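Local coordinates for 3-hydroxyacyl-CoA dehydrogenase (Burkholderia thailandensis, PDB 4XGN), which probably catalyses the NAD-dependent interconversion of 3-hydroxyacyl-CoA and 3-ketoacyl-CoA thioesters, as a tetrameric short-chain dehydrogenase with a Rossmann fold, at residues Ala92-Ala97 with Phe112-Thr117; Val154-Gly159 with Ser169-Ala174; Gly122-Ile127 with Ala174-Pro179; Val248-Leu251 with Ile255-Gln258. All blocks are in the same frame, centred on the assembly; numbering follows the deposited sequence. Where two conformers were deposited one is given.

How the interactions relate
Interactions 1 and 2, with centres about 12 Å apart, both touch the NAD of a Rossmann-type subunit and meet each other where T115 CG2 packs on S169 OG at 3.9 Å. Interaction 3 lies farther along the same two helices, 109-135 and 164-184, with the T123 side chain about 7 Å from NAD: T117 O and G122 N, 2.8 Å apart, probably bond it to interaction 1, and A174 is common to interactions 2 and 3. Interaction 4, at strand 248-251, outermost within the chain, joins interaction 2 through the D158 OD2 to R250 NH2 salt bridge of 2.9 Å, and its V248 CG2 lies 3.7 Å from A174 O.

Interaction 1: residues Ala92-Ala97 with Phe112-Thr117; sequences AGIAPA and FAKTIT. With NAD (nicotinamide-adenine-dinucleotide), chain I.
I94 lays its CD1 methyl across the start of the K114 side chain, 3.9 Å from K114 CG, and the two chains run at about a right angle. The same methyl is 4.1 Å from T115 CA, so it rests on the helix surface between neighbouring residues. The chi1 of 50° leaves I94 CG1 flanked by both main-chain neighbours of CA, and the extended chi2 of 173° then carries CD1 out to helix 109-135. The other branch, I94 CG2, turns to the cofactor and stands 4.2 Å from C8A of the NAD adenine.

The CG corner of the P96 ring comes to 3.2 Å from T115 OG1. The hydroxyl stands beside T115 N, with CG2 anti to that nitrogen (chi1 -59°), and its hydrogen-bonding partner is L111 O, one turn back in the helix. The proline therefore touches an oxygen already engaged by its own helix.

On the cofactor side, A92 CB packs against the adenine at 3.5 Å from NAD N3A, and G93 CA lies 3.7 Å from O3D of the nicotinamide ribose, so that the sugar edge sits directly against the backbone. This is the loop following strand 85-90 of the short-chain dehydrogenase Rossmann fold. Carbon packing plus the P96 approach to a hydroxyl imply that residues 92-97 and 112-117 meet by van der Waals contact, whereas the directional bond from helix 109-135 to the loop runs from N119 ND2, a turn beyond T115, to I94 O.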
loop_
_atom_site.group_PDB
_atom_site.type_symbol
_atom_site.label_atom_id
_atom_site.label_comp_id
_atom_site.label_asym_id
_atom_site.label_seq_id
_atom_site.Cartn_x
_atom_site.Cartn_y
_atom_site.Cartn_z
ATOM N N ALA A 92 20.126 -0.251 14.107
ATOM C CA ALA A 92 20.833 -1.513 14.065
ATOM C C ALA A 92 20.184 -2.465 13.044
ATOM O O ALA A 92 19.000 -2.693 13.094
ATOM C CB ALA A 92 20.811 -2.179 15.413
ATOM N N GLY A 93 20.983 -2.962 12.121
ATOM C CA GLY A 93 20.475 -3.858 11.104
ATOM C C GLY A 93 21.600 -4.432 10.289
ATOM O O GLY A 93 22.711 -3.887 10.303
ATOM N N ILE A 94 21.302 -5.560 9.615
ATOM C CA ILE A 94 22.190 -6.228 8.699
ATOM C C ILE A 94 21.376 -6.535 7.430
ATOM O O ILE A 94 20.147 -6.639 7.494
ATOM C CB ILE A 94 22.780 -7.544 9.262
ATOM C CG1 ILE A 94 21.685 -8.446 9.821
ATOM C CG2 ILE A 94 23.773 -7.239 10.370
ATOM C CD1 ILE A 94 22.147 -9.817 10.236
ATOM N N ALA A 95 22.081 -6.646 6.292
ATOM C CA ALA A 95 21.426 -6.871 4.985
ATOM C C ALA A 95 22.160 -7.941 4.168
ATOM O O ALA A 95 22.699 -7.667 3.108
ATOM C CB ALA A 95 21.320 -5.583 4.208
ATOM N N PRO A 96 22.156 -9.175 4.640
ATOM C CA PRO A 96 22.759 -10.235 3.818
ATOM C C PRO A 96 21.892 -10.566 2.588
ATOM O O PRO A 96 20.801 -10.031 2.452
ATOM C CB PRO A 96 22.921 -11.412 4.798
ATOM C CG PRO A 96 21.976 -11.142 5.911
ATOM C CD PRO A 96 21.616 -9.682 5.922
ATOM N N ALA A 97 22.465 -11.273 1.626
ATOM C CA ALA A 97 21.735 -11.640 0.435
ATOM C C ALA A 97 21.885 -13.150 0.223
ATOM O O ALA A 97 22.974 -13.711 0.367
ATOM C CB ALA A 97 22.284 -10.899 -0.762
ATOM N N PHE A 112 18.298 -16.568 7.270
ATOM C CA PHE A 112 16.988 -15.937 7.369
ATOM C C PHE A 112 16.671 -15.601 8.827
ATOM O O PHE A 112 16.341 -14.461 9.174
ATOM C CB PHE A 112 15.901 -16.851 6.784
ATOM C CG PHE A 112 14.539 -16.191 6.686
ATOM C CD1 PHE A 112 13.646 -16.236 7.748
ATOM C CD2 PHE A 112 14.164 -15.564 5.530
ATOM C CE1 PHE A 112 12.392 -15.628 7.665
ATOM C CE2 PHE A 112 12.899 -14.974 5.418
ATOM C CZ PHE A 112 12.020 -15.003 6.487
ATOM N N ALA A 113 16.859 -16.595 9.698
ATOM C CA ALA A 113 16.564 -16.382 11.101
ATOM C C ALA A 113 17.411 -15.267 11.723
ATOM O O ALA A 113 16.844 -14.413 12.435
ATOM C CB ALA A 113 16.720 -17.660 11.892
ATOM N N LYS A 114 18.703 -15.193 11.396
ATOM C CA LYS A 114 19.576 -14.150 11.960
ATOM C C LYS A 114 19.145 -12.765 11.503
ATOM O O LYS A 114 19.108 -11.811 12.299
ATOM C CB LYS A 114 21.038 -14.367 11.580
ATOM C CG LYS A 114 21.939 -13.227 12.031
ATOM C CD LYS A 114 23.394 -13.630 12.154
ATOM C CE LYS A 114 24.146 -12.474 12.802
ATOM N NZ LYS A 114 23.953 -12.474 14.285
ATOM N N THR A 115 18.797 -12.653 10.219
ATOM C CA THR A 115 18.356 -11.339 9.689
ATOM C C THR A 115 17.108 -10.861 10.400
ATOM O O THR A 115 16.974 -9.691 10.793
ATOM C CB THR A 115 18.091 -11.470 8.178
ATOM O OG1 THR A 115 19.297 -11.909 7.554
ATOM C CG2 THR A 115 17.647 -10.126 7.569
ATOM N N ILE A 116 16.152 -11.772 10.524
ATOM C CA ILE A 116 14.909 -11.492 11.232
ATOM C C ILE A 116 15.184 -11.139 12.703
ATOM O O ILE A 116 14.557 -10.220 13.255
ATOM C CB ILE A 116 13.902 -12.658 11.083
ATOM C CG1 ILE A 116 13.030 -12.428 9.862
ATOM C CG2 ILE A 116 12.981 -12.796 12.289
ATOM C CD1 ILE A 116 13.736 -12.362 8.515
ATOM N N THR A 117 16.102 -11.866 13.319
ATOM C CA THR A 117 16.420 -11.634 14.734
ATOM C C THR A 117 17.035 -10.267 15.008
ATOM O O THR A 117 16.594 -9.550 15.925
ATOM C CB THR A 117 17.237 -12.793 15.331
ATOM O OG1 THR A 117 16.433 -13.969 15.248
ATOM C CG2 THR A 117 17.610 -12.491 16.761
HETATM P PA NAD I . 25.810 0.310 8.945
HETATM O O1A NAD I . 26.299 -1.075 8.712
HETATM O O2A NAD I . 26.731 1.440 8.603
HETATM O O5B NAD I . 25.320 0.497 10.461
HETATM C C5B NAD I . 24.595 -0.512 11.128
HETATM C C4B NAD I . 25.026 -0.541 12.605
HETATM O O4B NAD I . 24.289 -1.534 13.107
HETATM C C3B NAD I . 26.506 -0.974 12.762
HETATM O O3B NAD I . 27.302 -0.056 13.438
HETATM C C2B NAD I . 26.298 -2.336 13.448
HETATM O O2B NAD I . 27.498 -2.721 14.213
HETATM C C1B NAD I . 25.158 -2.243 14.127
HETATM N N9A NAD I . 24.555 -3.513 14.389
HETATM C C8A NAD I . 24.423 -4.605 13.571
HETATM N N7A NAD I . 23.842 -5.637 14.266
HETATM C C5A NAD I . 23.611 -5.138 15.473
HETATM C C6A NAD I . 23.031 -5.708 16.576
HETATM N N6A NAD I . 22.564 -7.045 16.751
HETATM N N1A NAD I . 22.905 -4.977 17.694
HETATM C C2A NAD I . 23.342 -3.682 17.755
HETATM N N3A NAD I . 23.903 -3.100 16.654
HETATM C C4A NAD I . 24.039 -3.863 15.549
HETATM O O3 NAD I . 24.527 0.340 7.978
HETATM P PN NAD I . 23.454 1.561 7.869
HETATM O O1N NAD I . 23.350 1.864 6.411
HETATM O O2N NAD I . 23.747 2.769 8.746
HETATM O O5D NAD I . 22.081 0.852 8.354
HETATM C C5D NAD I . 21.185 1.471 9.274
HETATM C C4D NAD I . 19.792 0.993 9.122
HETATM O O4D NAD I . 19.375 1.453 7.905
HETATM C C3D NAD I . 19.695 -0.553 9.063
HETATM O O3D NAD I . 18.567 -1.007 9.674
HETATM C C2D NAD I . 19.648 -0.754 7.522
HETATM O O2D NAD I . 19.097 -2.106 7.175
HETATM C C1D NAD I . 18.870 0.222 7.103
HETATM N N1N NAD I . 18.936 0.632 5.705
HETATM C C2N NAD I . 20.103 1.003 5.078
HETATM C C3N NAD I . 20.132 1.389 3.744
HETATM C C7N NAD I . 21.391 1.752 3.014
HETATM O O7N NAD I . 21.365 1.843 1.810
HETATM N N7N NAD I . 22.587 2.027 3.729
HETATM C C4N NAD I . 18.911 1.417 3.036
HETATM C C5N NAD I . 17.741 1.083 3.669
HETATM C C6N NAD I . 17.748 0.701 4.993
#

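Interaction 2: residues Val154-Gly159 with Ser169-Ala174; sequences VAAFDG and SKAGVA. With NAD (nicotinamide-adenine-dinucleotide), chain I.
K170 NZ is the polar centre here, gripping both hydroxyls of the nicotinamide ribose: it donates to NAD O3D at 2.8 Å and, more weakly, to NAD O2D at 3.2 Å. The same ammonium also bonds T151 O, with a weak bond to A152 O, so protein carbonyls help to aim it at the sugar. The lysine chain bends at chi2 (-55°) and is extended thereafter, which carries NZ from the helix to the ribose and away from residues 154-159.

Only the base of the lysine joins the contact between the segments. A156 CB sits over the K170-A171 peptide, 3.7 Å from A171 N and 3.8 Å from K170 O. Its apolar neighbours are the A171 and A174 methyls, at 4.2 Å from A171 CB and 4.4 Å from A174 CB. Small residues allow the backbones to come close, with A156 CA and A171 CA 4.1 Å apart. From within its own segment, F157 lays a ring face over A156 CB, with the methyl above the ring centre.

A171 also packs on A171 of the second subunit, placing this seam at a subunit interface. The 155-158 turn packs beside helix 164-184, on which Y166 and K170, four residues apart and both bonded to NAD, form the YxxxK motif of short-chain dehydrogenases.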
loop_
_atom_site.group_PDB
_atom_site.type_symbol
_atom_site.label_atom_id
_atom_site.label_comp_id
_atom_site.label_asym_id
_atom_site.label_seq_id
_atom_site.Cartn_x
_atom_site.Cartn_y
_atom_site.Cartn_z
ATOM N N VAL A 154 13.131 0.328 1.576
ATOM C CA VAL A 154 12.291 0.147 0.415
ATOM C C VAL A 154 12.174 -1.354 0.082
ATOM O O VAL A 154 11.220 -1.754 -0.552
ATOM C CB VAL A 154 12.779 0.961 -0.802
ATOM C CG1 VAL A 154 12.702 2.451 -0.514
ATOM C CG2 VAL A 154 14.134 0.500 -1.303
ATOM N N ALA A 155 13.074 -2.180 0.580
ATOM C CA ALA A 155 12.945 -3.626 0.429
ATOM C C ALA A 155 11.675 -4.196 1.103
ATOM O O ALA A 155 11.279 -5.316 0.767
ATOM C CB ALA A 155 14.182 -4.347 0.987
ATOM N N ALA A 156 11.051 -3.461 2.022
ATOM C CA ALA A 156 9.744 -3.802 2.571
ATOM C C ALA A 156 8.689 -3.925 1.463
ATOM O O ALA A 156 7.714 -4.651 1.647
ATOM C CB ALA A 156 9.264 -2.794 3.624
ATOM N N PHE A 157 8.880 -3.196 0.367
ATOM C CA PHE A 157 7.882 -3.038 -0.715
ATOM C C PHE A 157 8.408 -3.552 -2.056
ATOM O O PHE A 157 7.617 -4.037 -2.866
ATOM C CB PHE A 157 7.529 -1.568 -0.860
ATOM C CG PHE A 157 7.172 -0.921 0.432
ATOM C CD1 PHE A 157 6.064 -1.371 1.146
ATOM C CD2 PHE A 157 8.002 0.060 1.004
ATOM C CE1 PHE A 157 5.711 -0.783 2.354
ATOM C CE2 PHE A 157 7.641 0.679 2.198
ATOM C CZ PHE A 157 6.532 0.200 2.899
ATOM N N ASP A 158 9.715 -3.417 -2.286
ATOM C CA ASP A 158 10.359 -3.609 -3.587
ATOM C C ASP A 158 11.434 -4.705 -3.494
ATOM O O ASP A 158 12.477 -4.611 -4.119
ATOM C CB ASP A 158 11.107 -2.327 -4.079
ATOM C CG ASP A 158 10.292 -1.032 -4.070
ATOM O OD1 ASP A 158 9.070 -0.969 -3.865
ATOM O OD2 ASP A 158 10.976 -0.026 -4.381
ATOM N N GLY A 159 11.240 -5.687 -2.644
ATOM C CA GLY A 159 12.330 -6.649 -2.358
ATOM C C GLY A 159 12.906 -7.256 -3.636
ATOM O O GLY A 159 12.163 -7.722 -4.487
ATOM N N SER A 169 12.148 -9.004 7.078
ATOM C CA SER A 169 12.435 -8.288 8.268
ATOM C C SER A 169 11.991 -6.852 8.242
ATOM O O SER A 169 11.444 -6.366 9.221
ATOM C CB SER A 169 13.924 -8.409 8.638
ATOM O OG SER A 169 14.752 -7.545 7.857
ATOM N N LYS A 170 12.211 -6.175 7.135
ATOM C CA LYS A 170 11.887 -4.770 7.044
ATOM C C LYS A 170 10.382 -4.533 6.822
ATOM O O LYS A 170 9.822 -3.561 7.303
ATOM C CB LYS A 170 12.743 -4.129 5.960
ATOM C CG LYS A 170 14.219 -4.173 6.247
ATOM C CD LYS A 170 14.559 -3.582 7.565
ATOM C CE LYS A 170 16.013 -3.189 7.631
ATOM N NZ LYS A 170 16.297 -2.246 8.708
ATOM N N ALA A 171 9.713 -5.434 6.122
ATOM C CA ALA A 171 8.236 -5.372 6.046
ATOM C C ALA A 171 7.607 -5.611 7.408
ATOM O O ALA A 171 6.593 -5.007 7.742
ATOM C CB ALA A 171 7.744 -6.430 5.060
ATOM N N GLY A 172 8.186 -6.512 8.190
ATOM C CA GLY A 172 7.766 -6.693 9.596
ATOM C C GLY A 172 7.833 -5.399 10.424
ATOM O O GLY A 172 6.883 -5.004 11.119
ATOM N N VAL A 173 8.961 -4.712 10.300
ATOM C CA VAL A 173 9.189 -3.429 11.004
ATOM C C VAL A 173 8.138 -2.424 10.524
ATOM O O VAL A 173 7.452 -1.793 11.345
ATOM C CB VAL A 173 10.624 -2.900 10.777
ATOM C CG1 VAL A 173 10.751 -1.443 11.266
ATOM C CG2 VAL A 173 11.643 -3.782 11.468
ATOM N N ALA A 174 7.991 -2.309 9.198
ATOM C CA ALA A 174 6.980 -1.390 8.650
ATOM C C ALA A 174 5.581 -1.715 9.171
ATOM O O ALA A 174 4.841 -0.825 9.623
ATOM C CB ALA A 174 7.026 -1.388 7.138
HETATM P PA NAD I . 25.810 0.310 8.945
HETATM O O1A NAD I . 26.299 -1.075 8.712
HETATM O O2A NAD I . 26.731 1.440 8.603
HETATM O O5B NAD I . 25.320 0.497 10.461
HETATM C C5B NAD I . 24.595 -0.512 11.128
HETATM C C4B NAD I . 25.026 -0.541 12.605
HETATM O O4B NAD I . 24.289 -1.534 13.107
HETATM C C3B NAD I . 26.506 -0.974 12.762
HETATM O O3B NAD I . 27.302 -0.056 13.438
HETATM C C2B NAD I . 26.298 -2.336 13.448
HETATM O O2B NAD I . 27.498 -2.721 14.213
HETATM C C1B NAD I . 25.158 -2.243 14.127
HETATM N N9A NAD I . 24.555 -3.513 14.389
HETATM C C8A NAD I . 24.423 -4.605 13.571
HETATM N N7A NAD I . 23.842 -5.637 14.266
HETATM C C5A NAD I . 23.611 -5.138 15.473
HETATM C C6A NAD I . 23.031 -5.708 16.576
HETATM N N6A NAD I . 22.564 -7.045 16.751
HETATM N N1A NAD I . 22.905 -4.977 17.694
HETATM C C2A NAD I . 23.342 -3.682 17.755
HETATM N N3A NAD I . 23.903 -3.100 16.654
HETATM C C4A NAD I . 24.039 -3.863 15.549
HETATM O O3 NAD I . 24.527 0.340 7.978
HETATM P PN NAD I . 23.454 1.561 7.869
HETATM O O1N NAD I . 23.350 1.864 6.411
HETATM O O2N NAD I . 23.747 2.769 8.746
HETATM O O5D NAD I . 22.081 0.852 8.354
HETATM C C5D NAD I . 21.185 1.471 9.274
HETATM C C4D NAD I . 19.792 0.993 9.122
HETATM O O4D NAD I . 19.375 1.453 7.905
HETATM C C3D NAD I . 19.695 -0.553 9.063
HETATM O O3D NAD I . 18.567 -1.007 9.674
HETATM C C2D NAD I . 19.648 -0.754 7.522
HETATM O O2D NAD I . 19.097 -2.106 7.175
HETATM C C1D NAD I . 18.870 0.222 7.103
HETATM N N1N NAD I . 18.936 0.632 5.705
HETATM C C2N NAD I . 20.103 1.003 5.078
HETATM C C3N NAD I . 20.132 1.389 3.744
HETATM C C7N NAD I . 21.391 1.752 3.014
HETATM O O7N NAD I . 21.365 1.843 1.810
HETATM N N7N NAD I . 22.587 2.027 3.729
HETATM C C4N NAD I . 18.911 1.417 3.036
HETATM C C5N NAD I . 17.741 1.083 3.669
HETATM C C6N NAD I . 17.748 0.701 4.993
#

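Interaction 3: residues Gly122-Ile127 with Ala174-Pro179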
loop_
_atom_site.group_PDB
_atom_site.type_symbol
_atom_site.label_atom_id
_atom_site.label_comp_id
_atom_site.label_asym_id
_atom_site.label_seq_id
_atom_site.Cartn_x
_atom_site.Cartn_y
_atom_site.Cartn_z
ATOM N N GLY A 122 15.014 -7.622 17.160
ATOM C CA GLY A 122 15.889 -6.632 17.787
ATOM C C GLY A 122 15.249 -5.268 17.875
ATOM O O GLY A 122 15.332 -4.613 18.923
ATOM N N THR A 123 14.619 -4.827 16.786
ATOM C CA THR A 123 13.924 -3.527 16.817
ATOM C C THR A 123 12.760 -3.551 17.830
ATOM O O THR A 123 12.619 -2.616 18.624
ATOM C CB THR A 123 13.491 -3.097 15.414
ATOM O OG1 THR A 123 14.653 -2.594 14.725
ATOM C CG2 THR A 123 12.407 -1.980 15.457
ATOM N N PHE A 124 11.970 -4.613 17.840
ATOM C CA PHE A 124 10.901 -4.714 18.815
ATOM C C PHE A 124 11.413 -4.744 20.268
ATOM O O PHE A 124 10.814 -4.113 21.137
ATOM C CB PHE A 124 9.990 -5.929 18.596
ATOM C CG PHE A 124 8.817 -5.939 19.538
ATOM C CD1 PHE A 124 7.766 -5.059 19.329
ATOM C CD2 PHE A 124 8.807 -6.736 20.684
ATOM C CE1 PHE A 124 6.706 -5.007 20.199
ATOM C CE2 PHE A 124 7.741 -6.714 21.551
ATOM C CZ PHE A 124 6.659 -5.847 21.301
ATOM N N ASN A 125 12.514 -5.437 20.498
ATOM C CA ASN A 125 13.082 -5.552 21.834
ATOM C C ASN A 125 13.437 -4.166 22.372
ATOM O O ASN A 125 13.138 -3.825 23.533
ATOM C CB ASN A 125 14.317 -6.459 21.798
ATOM C CG ASN A 125 14.894 -6.749 23.156
ATOM O OD1 ASN A 125 14.180 -6.883 24.148
ATOM N ND2 ASN A 125 16.207 -6.839 23.216
ATOM N N MET A 126 14.035 -3.352 21.509
ATOM C CA MET A 126 14.422 -2.022 21.923
ATOM C C MET A 126 13.165 -1.194 22.136
ATOM O O MET A 126 13.086 -0.464 23.104
ATOM C CB MET A 126 15.305 -1.379 20.884
ATOM C CG MET A 126 16.645 -2.060 20.730
ATOM S SD MET A 126 17.707 -2.218 22.185
ATOM C CE MET A 126 17.863 -0.562 22.772
ATOM N N ILE A 127 12.176 -1.312 21.257
ATOM C CA ILE A 127 10.936 -0.532 21.418
ATOM C C ILE A 127 10.238 -0.824 22.743
ATOM O O ILE A 127 9.854 0.098 23.445
ATOM C CB ILE A 127 9.966 -0.776 20.230
ATOM C CG1 ILE A 127 10.527 -0.156 18.920
ATOM C CG2 ILE A 127 8.539 -0.314 20.537
ATOM C CD1 ILE A 127 9.745 -0.516 17.678
ATOM N N ALA A 174 7.991 -2.309 9.198
ATOM C CA ALA A 174 6.980 -1.390 8.650
ATOM C C ALA A 174 5.581 -1.715 9.171
ATOM O O ALA A 174 4.841 -0.825 9.623
ATOM C CB ALA A 174 7.026 -1.388 7.138
ATOM N N GLY A 175 5.192 -2.964 9.055
ATOM C CA GLY A 175 3.829 -3.378 9.398
ATOM C C GLY A 175 3.471 -3.295 10.881
ATOM O O GLY A 175 2.307 -3.135 11.195
ATOM N N MET A 176 4.452 -3.357 11.779
ATOM C CA MET A 176 4.167 -3.213 13.198
ATOM C C MET A 176 4.079 -1.777 13.653
ATOM O O MET A 176 3.653 -1.524 14.783
ATOM C CB MET A 176 5.130 -4.022 14.084
ATOM C CG MET A 176 6.484 -3.464 14.254
ATOM S SD MET A 176 7.518 -4.671 15.190
ATOM C CE MET A 176 9.005 -3.719 15.354
ATOM N N THR A 177 4.399 -0.831 12.777
ATOM C CA THR A 177 4.320 0.571 13.141
ATOM C C THR A 177 2.935 0.944 13.673
ATOM O O THR A 177 2.787 1.629 14.722
ATOM C CB THR A 177 4.707 1.511 11.964
ATOM O OG1 THR A 177 5.898 1.065 11.334
ATOM C CG2 THR A 177 4.913 2.954 12.447
ATOM N N LEU A 178 1.897 0.560 12.940
ATOM C CA LEU A 178 0.527 0.948 13.323
ATOM C C LEU A 178 0.022 0.325 14.631
ATOM O O LEU A 178 -0.415 1.059 15.507
ATOM C CB LEU A 178 -0.454 0.702 12.162
ATOM C CG LEU A 178 -1.926 1.053 12.457
ATOM C CD1 LEU A 178 -2.140 2.512 12.759
ATOM C CD2 LEU A 178 -2.833 0.602 11.324
ATOM N N PRO A 179 0.154 -1.008 14.827
ATOM C CA PRO A 179 -0.283 -1.537 16.126
ATOM C C PRO A 179 0.512 -0.991 17.290
ATOM O O PRO A 179 -0.060 -0.848 18.361
ATOM C CB PRO A 179 -0.105 -3.064 16.000
ATOM C CG PRO A 179 0.770 -3.256 14.806
ATOM C CD PRO A 179 0.467 -2.102 13.883
#
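M176 touches T123, F124 and I127 of the neighbouring helix with its CE methyl. CE lies 3.8 Å from T123 CG2, 4.0 Å from F124 CB and 4.0 Å from I127 CD1, the last a tip-to-tip approach. These helices, 109-135 and 164-184, pack on the same face of the parallel Rossmann sheet; the short segments run nearly alike, at 25° between their directions. With the axes 11.8 Å apart, the span is bridged by a long side chain: the chi1 of 76° wedges M176 CG over the main chain, close to N and C alike, and beyond it the chain is extended, driving CE straight across.

The sulfur meets the F124 ring obliquely, in a Met-aromatic contact with SD 5.4 Å from the ring centroid. The phenyl group also stacks on F112 of the second subunit and meets H107 there edge-to-face, so the methionine touches a ring that belongs to the subunit interface.

Outward from this shell, T123 and I127 also touch sheet residues N90 and S150, and I127 touches I148. The T123 hydroxyl is tied to N119 O in its own helix, and CG2 is the branch presented to M176. Just past M176, T177 OG1 bonds A174 O at 2.8 Å from above the carbonyl plane, on the same face as the T177 N bond to that oxygen.

Interaction 4: residues Val248-Leu251 with Ile255-Gln258. With EDO (1,2-ethanediol), chain K.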
loop_
_atom_site.group_PDB
_atom_site.type_symbol
_atom_site.label_atom_id
_atom_site.label_comp_id
_atom_site.label_asym_id
_atom_site.label_seq_id
_atom_site.Cartn_x
_atom_site.Cartn_y
_atom_site.Cartn_z
ATOM N N VAL A 248 4.742 4.978 7.733
ATOM C CA VAL A 248 6.042 4.610 7.136
ATOM C C VAL A 248 6.345 5.587 6.011
ATOM O O VAL A 248 5.459 5.836 5.181
ATOM C CB VAL A 248 5.954 3.206 6.523
ATOM C CG1 VAL A 248 7.219 2.798 5.822
ATOM C CG2 VAL A 248 5.583 2.182 7.594
ATOM N N ILE A 249 7.551 6.165 5.978
ATOM C CA ILE A 249 7.903 7.173 4.947
ATOM C C ILE A 249 9.071 6.666 4.119
ATOM O O ILE A 249 10.156 6.425 4.636
ATOM C CB ILE A 249 8.260 8.537 5.551
ATOM C CG1 ILE A 249 7.086 9.077 6.371
ATOM C CG2 ILE A 249 8.743 9.506 4.475
ATOM C CD1 ILE A 249 7.460 10.260 7.207
ATOM N N ARG A 250 8.817 6.455 2.831
ATOM C CA ARG A 250 9.909 6.168 1.874
ATOM C C ARG A 250 10.812 7.390 1.730
ATOM O O ARG A 250 10.335 8.503 1.448
ATOM C CB ARG A 250 9.361 5.763 0.530
ATOM C CG ARG A 250 8.531 4.485 0.593
ATOM C CD ARG A 250 7.981 4.072 -0.779
ATOM N NE ARG A 250 9.063 3.733 -1.720
ATOM C CZ ARG A 250 9.282 2.591 -2.364
ATOM N NH1 ARG A 250 8.426 1.595 -2.349
ATOM N NH2 ARG A 250 10.358 2.479 -3.126
ATOM N N LEU A 251 12.116 7.182 1.872
ATOM C CA LEU A 251 13.088 8.258 1.684
ATOM C C LEU A 251 14.084 7.708 0.663
ATOM O O LEU A 251 15.043 7.036 1.015
ATOM C CB LEU A 251 13.806 8.598 2.994
ATOM C CG LEU A 251 14.856 9.707 2.952
ATOM C CD1 LEU A 251 14.181 11.050 2.686
ATOM C CD2 LEU A 251 15.622 9.728 4.267
ATOM N N ILE A 255 13.116 6.090 -6.302
ATOM C CA ILE A 255 13.492 4.818 -6.937
ATOM C C ILE A 255 12.463 3.749 -6.564
ATOM O O ILE A 255 11.859 3.777 -5.456
ATOM C CB ILE A 255 14.928 4.396 -6.507
ATOM C CG1 ILE A 255 15.590 3.433 -7.516
ATOM C CG2 ILE A 255 14.927 3.810 -5.085
ATOM C CD1 ILE A 255 17.069 3.217 -7.268
ATOM N N ARG A 256 12.304 2.781 -7.472
ATOM C CA ARG A 256 11.588 1.554 -7.213
ATOM C C ARG A 256 12.554 0.442 -7.622
ATOM O O ARG A 256 13.032 0.412 -8.732
ATOM C CB ARG A 256 10.257 1.499 -7.999
ATOM C CG ARG A 256 9.268 2.596 -7.579
ATOM C CD ARG A 256 8.762 2.357 -6.158
ATOM N NE ARG A 256 7.725 3.317 -5.731
ATOM C CZ ARG A 256 7.974 4.515 -5.224
ATOM N NH1 ARG A 256 9.232 4.996 -5.083
ATOM N NH2 ARG A 256 6.956 5.264 -4.856
ATOM N N MET A 257 12.894 -0.437 -6.703
ATOM C CA MET A 257 13.958 -1.409 -6.972
ATOM C C MET A 257 13.486 -2.549 -7.881
ATOM O O MET A 257 12.437 -3.155 -7.619
ATOM C CB MET A 257 14.444 -2.018 -5.672
ATOM C CG MET A 257 14.843 -0.997 -4.652
ATOM S SD MET A 257 16.177 0.147 -5.183
ATOM C CE MET A 257 17.514 -0.957 -5.537
ATOM N N GLN A 258 14.310 -2.832 -8.887
ATOM C CA GLN A 258 14.016 -3.849 -9.897
ATOM C C GLN A 258 14.501 -5.187 -9.347
ATOM O O GLN A 258 15.193 -5.215 -8.347
ATOM C CB GLN A 258 14.692 -3.474 -11.235
ATOM C CG GLN A 258 14.103 -2.119 -11.703
ATOM C CD GLN A 258 14.862 -1.373 -12.807
ATOM O OE1 GLN A 258 15.873 -1.837 -13.363
ATOM N NE2 GLN A 258 14.360 -0.153 -13.122
HETATM C C1 EDO K . 16.518 0.631 -10.308
HETATM O O1 EDO K . 15.186 1.045 -10.037
HETATM C C2 EDO K . 17.120 -0.081 -9.105
HETATM O O2 EDO K . 16.770 -1.447 -9.159
#
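The guanidinium groups of R250 and R256 lie face on face, with centres 3.7 Å apart and planes inclined by 27°. R256 CZ stands over the centre of the R250 group, whereas R250 CZ is displaced toward the rim of the R256 group. R250 NH2 and R256 NH1, both donors, approach to 3.4 Å. In the plane of the R256 group, NH1 donates to I255 O at 2.9 Å with an N-H...O angle of 159°; the donor sits above the plane of that carbonyl. R256 reaches this position through a bend at chi2, which folds its chain back to the preceding residue.

The paired cations are probably tolerated because acids flank them. R250 NE makes a salt bridge with D252 OD2 and R250 NH2 another with D158 OD2, whereas the R256 NH1 to D252 ion pair is long and weak.

R250 belongs to strand 248-251, one of the two outermost strands of the parallel Rossmann sheet within the chain, and R256 to the loop that follows it. This edge meets a third subunit: R250 N bonds E247 of that subunit, and R256 NH2 bonds its G246 O.

Farther along the loop, a 1,2-ethanediol molecule, probably from the crystallisation liquor, bridges the backbone. Its O1 donates to R256 O at 2.6 Å, and Q258 N donates to its O2 at 2.8 Å in an almost straight bond of 177°.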